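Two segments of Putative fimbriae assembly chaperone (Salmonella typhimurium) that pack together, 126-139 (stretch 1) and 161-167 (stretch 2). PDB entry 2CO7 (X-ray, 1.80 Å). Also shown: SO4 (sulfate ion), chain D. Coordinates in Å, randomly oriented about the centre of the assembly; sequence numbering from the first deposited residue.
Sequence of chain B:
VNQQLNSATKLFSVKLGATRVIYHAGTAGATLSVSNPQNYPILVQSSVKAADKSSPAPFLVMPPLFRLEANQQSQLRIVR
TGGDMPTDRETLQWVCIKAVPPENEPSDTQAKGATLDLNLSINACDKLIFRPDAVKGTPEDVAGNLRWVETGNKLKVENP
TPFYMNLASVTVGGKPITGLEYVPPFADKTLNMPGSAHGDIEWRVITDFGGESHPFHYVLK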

# COMPACT_ATOMS: atom_id res chain seq x y z
N ASP B 126 -1.46 6.73 1.23
CA ASP B 126 -0.27 7.58 0.95
C ASP B 126 0.39 7.93 2.26
O ASP B 126 -0.28 8.15 3.27
CB ASP B 126 -0.67 8.94 0.34
CG ASP B 126 -0.99 8.89 -1.14
OD1 ASP B 126 -1.20 10.00 -1.65
OD2 ASP B 126 -1.00 7.83 -1.79
N LYS B 127 1.72 8.07 2.23
CA LYS B 127 2.39 8.73 3.34
C LYS B 127 1.92 10.17 3.48
O LYS B 127 1.85 10.93 2.49
CB LYS B 127 3.91 8.67 3.17
CG LYS B 127 4.43 7.25 3.10
CD LYS B 127 5.91 7.20 2.73
CE LYS B 127 6.34 5.72 2.64
NZ LYS B 127 7.68 5.54 1.96
N LEU B 128 1.58 10.50 4.73
CA LEU B 128 1.26 11.87 5.12
C LEU B 128 2.37 12.29 6.10
O LEU B 128 2.43 11.83 7.26
CB LEU B 128 -0.12 11.93 5.79
CG LEU B 128 -0.46 13.26 6.47
CD1 LEU B 128 -0.53 14.36 5.35
CD2 LEU B 128 -1.81 13.16 7.19
N ILE B 129 3.25 13.13 5.61
CA ILE B 129 4.50 13.41 6.34
C ILE B 129 4.42 14.76 6.96
O ILE B 129 4.37 15.79 6.24
CB ILE B 129 5.77 13.22 5.46
CG1 ILE B 129 5.80 11.79 4.85
CG2 ILE B 129 7.08 13.45 6.27
CD1 ILE B 129 6.88 11.57 3.70
N PHE B 130 4.45 14.76 8.30
CA PHE B 130 4.39 16.00 9.04
C PHE B 130 5.78 16.63 9.22
O PHE B 130 6.65 15.99 9.78
CB PHE B 130 3.68 15.80 10.39
CG PHE B 130 3.51 17.07 11.15
CD1 PHE B 130 2.47 17.95 10.83
CD2 PHE B 130 4.37 17.38 12.21
CE1 PHE B 130 2.29 19.18 11.59
CE2 PHE B 130 4.21 18.56 12.96
CZ PHE B 130 3.17 19.47 12.64
N ARG B 131 5.95 17.86 8.75
CA ARG B 131 7.24 18.56 8.81
C ARG B 131 7.14 19.82 9.70
O ARG B 131 6.54 20.87 9.31
CB ARG B 131 7.73 18.89 7.39
CG ARG B 131 9.17 19.46 7.35
CD ARG B 131 9.64 19.62 5.95
NE ARG B 131 9.65 18.32 5.26
CZ ARG B 131 9.73 18.15 3.95
NH1 ARG B 131 9.82 19.21 3.13
NH2 ARG B 131 9.72 16.92 3.46
N PRO B 132 7.72 19.72 10.91
CA PRO B 132 7.80 20.86 11.82
C PRO B 132 8.43 22.06 11.11
O PRO B 132 9.25 21.89 10.21
CB PRO B 132 8.68 20.35 12.96
CG PRO B 132 8.43 18.86 12.95
CD PRO B 132 8.32 18.51 11.52
N ASP B 133 8.03 23.26 11.53
CA ASP B 133 8.49 24.48 10.86
C ASP B 133 10.01 24.67 11.02
O ASP B 133 10.66 25.22 10.13
CB ASP B 133 7.70 25.67 11.41
CG ASP B 133 7.69 26.87 10.46
OD1 ASP B 133 8.15 27.96 10.87
OD2 ASP B 133 7.24 26.71 9.31
N ALA B 134 10.57 24.19 12.11
CA ALA B 134 12.02 24.27 12.35
C ALA B 134 12.83 23.20 11.63
O ALA B 134 14.07 23.20 11.70
CB ALA B 134 12.33 24.27 13.85
N VAL B 135 12.14 22.29 10.92
CA VAL B 135 12.82 21.33 10.07
C VAL B 135 12.88 21.93 8.66
O VAL B 135 11.90 21.85 7.92
CB VAL B 135 12.12 19.94 10.09
CG1 VAL B 135 12.80 18.91 9.14
CG2 VAL B 135 12.13 19.39 11.53
N LYS B 136 14.03 22.50 8.31
CA LYS B 136 14.14 23.32 7.09
C LYS B 136 14.61 22.56 5.88
O LYS B 136 15.28 21.55 5.98
CB LYS B 136 15.06 24.52 7.33
CG LYS B 136 14.70 25.33 8.57
CD LYS B 136 13.40 26.08 8.45
CE LYS B 136 13.33 27.14 9.54
NZ LYS B 136 11.95 27.69 9.73
N GLY B 137 14.25 23.08 4.71
CA GLY B 137 14.63 22.44 3.45
C GLY B 137 13.89 21.13 3.23
O GLY B 137 12.79 20.90 3.76
N THR B 138 14.51 20.28 2.42
CA THR B 138 13.90 19.02 1.98
C THR B 138 14.85 17.85 2.24
O THR B 138 16.06 18.06 2.42
CB THR B 138 13.62 19.08 0.46
OG1 THR B 138 14.87 19.16 -0.26
CG2 THR B 138 12.76 20.27 0.12
N PRO B 139 14.32 16.61 2.23
CA PRO B 139 15.22 15.43 2.34
C PRO B 139 16.32 15.47 1.28
O PRO B 139 17.48 15.23 1.60
CB PRO B 139 14.25 14.24 2.14
CG PRO B 139 12.90 14.80 2.76
CD PRO B 139 12.89 16.23 2.19
N THR B 161 19.65 12.62 9.65
CA THR B 161 18.88 13.83 9.36
C THR B 161 17.50 13.75 10.00
O THR B 161 17.08 12.65 10.36
CB THR B 161 18.67 14.02 7.80
OG1 THR B 161 17.59 13.23 7.32
CG2 THR B 161 19.94 13.69 7.01
N PRO B 162 16.81 14.90 10.13
CA PRO B 162 15.43 14.95 10.62
C PRO B 162 14.34 14.45 9.68
O PRO B 162 13.17 14.55 10.06
CB PRO B 162 15.20 16.43 10.94
CG PRO B 162 16.21 17.17 10.08
CD PRO B 162 17.38 16.25 9.91
N PHE B 163 14.70 13.88 8.52
CA PHE B 163 13.71 13.55 7.50
C PHE B 163 13.47 12.08 7.36
O PHE B 163 14.40 11.30 7.50
CB PHE B 163 14.16 14.06 6.12
CG PHE B 163 14.28 15.56 6.03
CD1 PHE B 163 15.53 16.17 6.25
CD2 PHE B 163 13.18 16.36 5.81
CE1 PHE B 163 15.66 17.55 6.19
CE2 PHE B 163 13.30 17.75 5.74
CZ PHE B 163 14.55 18.35 5.94
N TYR B 164 12.24 11.69 6.99
CA TYR B 164 12.08 10.38 6.37
C TYR B 164 12.77 10.36 5.03
O TYR B 164 12.57 11.27 4.22
CB TYR B 164 10.60 9.98 6.17
CG TYR B 164 9.94 9.75 7.50
CD1 TYR B 164 9.82 8.47 8.02
CD2 TYR B 164 9.49 10.83 8.26
CE1 TYR B 164 9.24 8.26 9.27
CE2 TYR B 164 8.88 10.62 9.52
CZ TYR B 164 8.78 9.35 10.01
OH TYR B 164 8.18 9.13 11.23
N MET B 165 13.51 9.28 4.78
CA MET B 165 14.30 9.15 3.55
C MET B 165 13.68 8.02 2.74
O MET B 165 13.79 6.84 3.07
CB MET B 165 15.78 8.84 3.90
CG MET B 165 16.55 10.06 4.40
SD MET B 165 16.87 11.22 3.02
CE MET B 165 17.57 12.64 3.89
N ASN B 166 12.96 8.40 1.70
CA ASN B 166 12.20 7.45 0.94
C ASN B 166 13.07 7.12 -0.26
O ASN B 166 13.07 7.86 -1.24
CB ASN B 166 10.86 8.08 0.57
CG ASN B 166 10.03 8.36 1.80
OD1 ASN B 166 9.63 7.43 2.53
ND2 ASN B 166 9.81 9.64 2.10
N LEU B 167 13.82 6.03 -0.16
CA LEU B 167 14.83 5.73 -1.16
C LEU B 167 14.26 5.01 -2.38
O LEU B 167 13.38 4.17 -2.26
CB LEU B 167 15.99 4.92 -0.55
CG LEU B 167 17.05 5.63 0.32
CD1 LEU B 167 16.85 7.13 0.59
CD2 LEU B 167 17.16 4.84 1.60
S SO4 D . 8.85 1.97 1.37
O1 SO4 D . 8.56 1.03 0.28
O2 SO4 D . 7.62 2.64 1.77
O3 SO4 D . 9.40 1.16 2.45
O4 SO4 D . 9.92 2.92 1.00

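Stretch 1 enters this contact as the end of a β-strand, residues 126 to 131, and then leaves the strand through a type I turn from Pro132 to Val135, which keeps the chain in the contact and is closed by the backbone hydrogen bond from Val135 N to Pro132 O (3.0 Å). Gly137, with its positive phi of 70°, adopts a conformation that glycine tolerates best, and Thr138 follows as the N-cap of a helix, its side chain capping a backbone N just past the stretch. Stretch 2 is irregular for most of its length. No backbone hydrogen bond joins the two, so side chains carry most of the contact; the CA atoms come nearest at Pro139 and Phe163, 5.7 Å.

Phe163 is the centre of the contact: of the 506 Å² buried between the stretches, both sides summed, it contributes most (107 Å²), with Pro139 next (78 Å²). Its CB points toward stretch 1, and with chi1 in the m well the ring reaches into the bend made by the loop and turn. Over one face lie Thr138 C, 3.7 Å from Phe163 CZ, and Pro139 N. At the ring edge, Lys136 O approaches Phe163 CZ to 3.3 Å, a sensible place for a carbonyl oxygen because the ring hydrogens carry a slight positive charge. Arg131 NE also lies near the ring plane, 3.7 Å from Phe163 CE2, which in turn sits over one face of the guanidinium. This leaves the guanidinium nitrogens free to hydrogen-bond elsewhere in the structure. A flat, wide aromatic suits such a site, since it can meet backbone and side chains at once.

Apolar residues complete the packing. Val135 CG1 lies 3.6 Å from Phe163 CE2 and 3.9 Å from Pro162 CB, its compact branched side chain touching both neighbours. The rigid ring of Pro139 brings CG within 3.4 Å of Phe163 CD2. Met165 starts with its CB pointing away, but its flexible chain returns to place CE 4.1 Å from Pro139 CB and 3.5 Å from Pro139 O.

Along the strand, the CB atoms of Lys127 and Ile129 both point toward stretch 2, as expected for alternate residues. Branched Ile129 can touch two neighbours: CG2 meets Tyr164 CD2 at 4.1 Å, on an apolar ring whose OH is hydrogen-bonded elsewhere in the structure, while CD1 extends to 3.9 Å from Asn166 ND2. Lys127, nearly fully extended, provides the one hydrogen bond between the stretches, from NZ to Asn166 OD1 (2.8 Å), the amide supplying an uncharged acceptor. The same amine donates to sulfate O2 at 2.9 Å. A long chain ending in a charged donor suits this buried position: its methylenes can pack while NZ reaches polar partners.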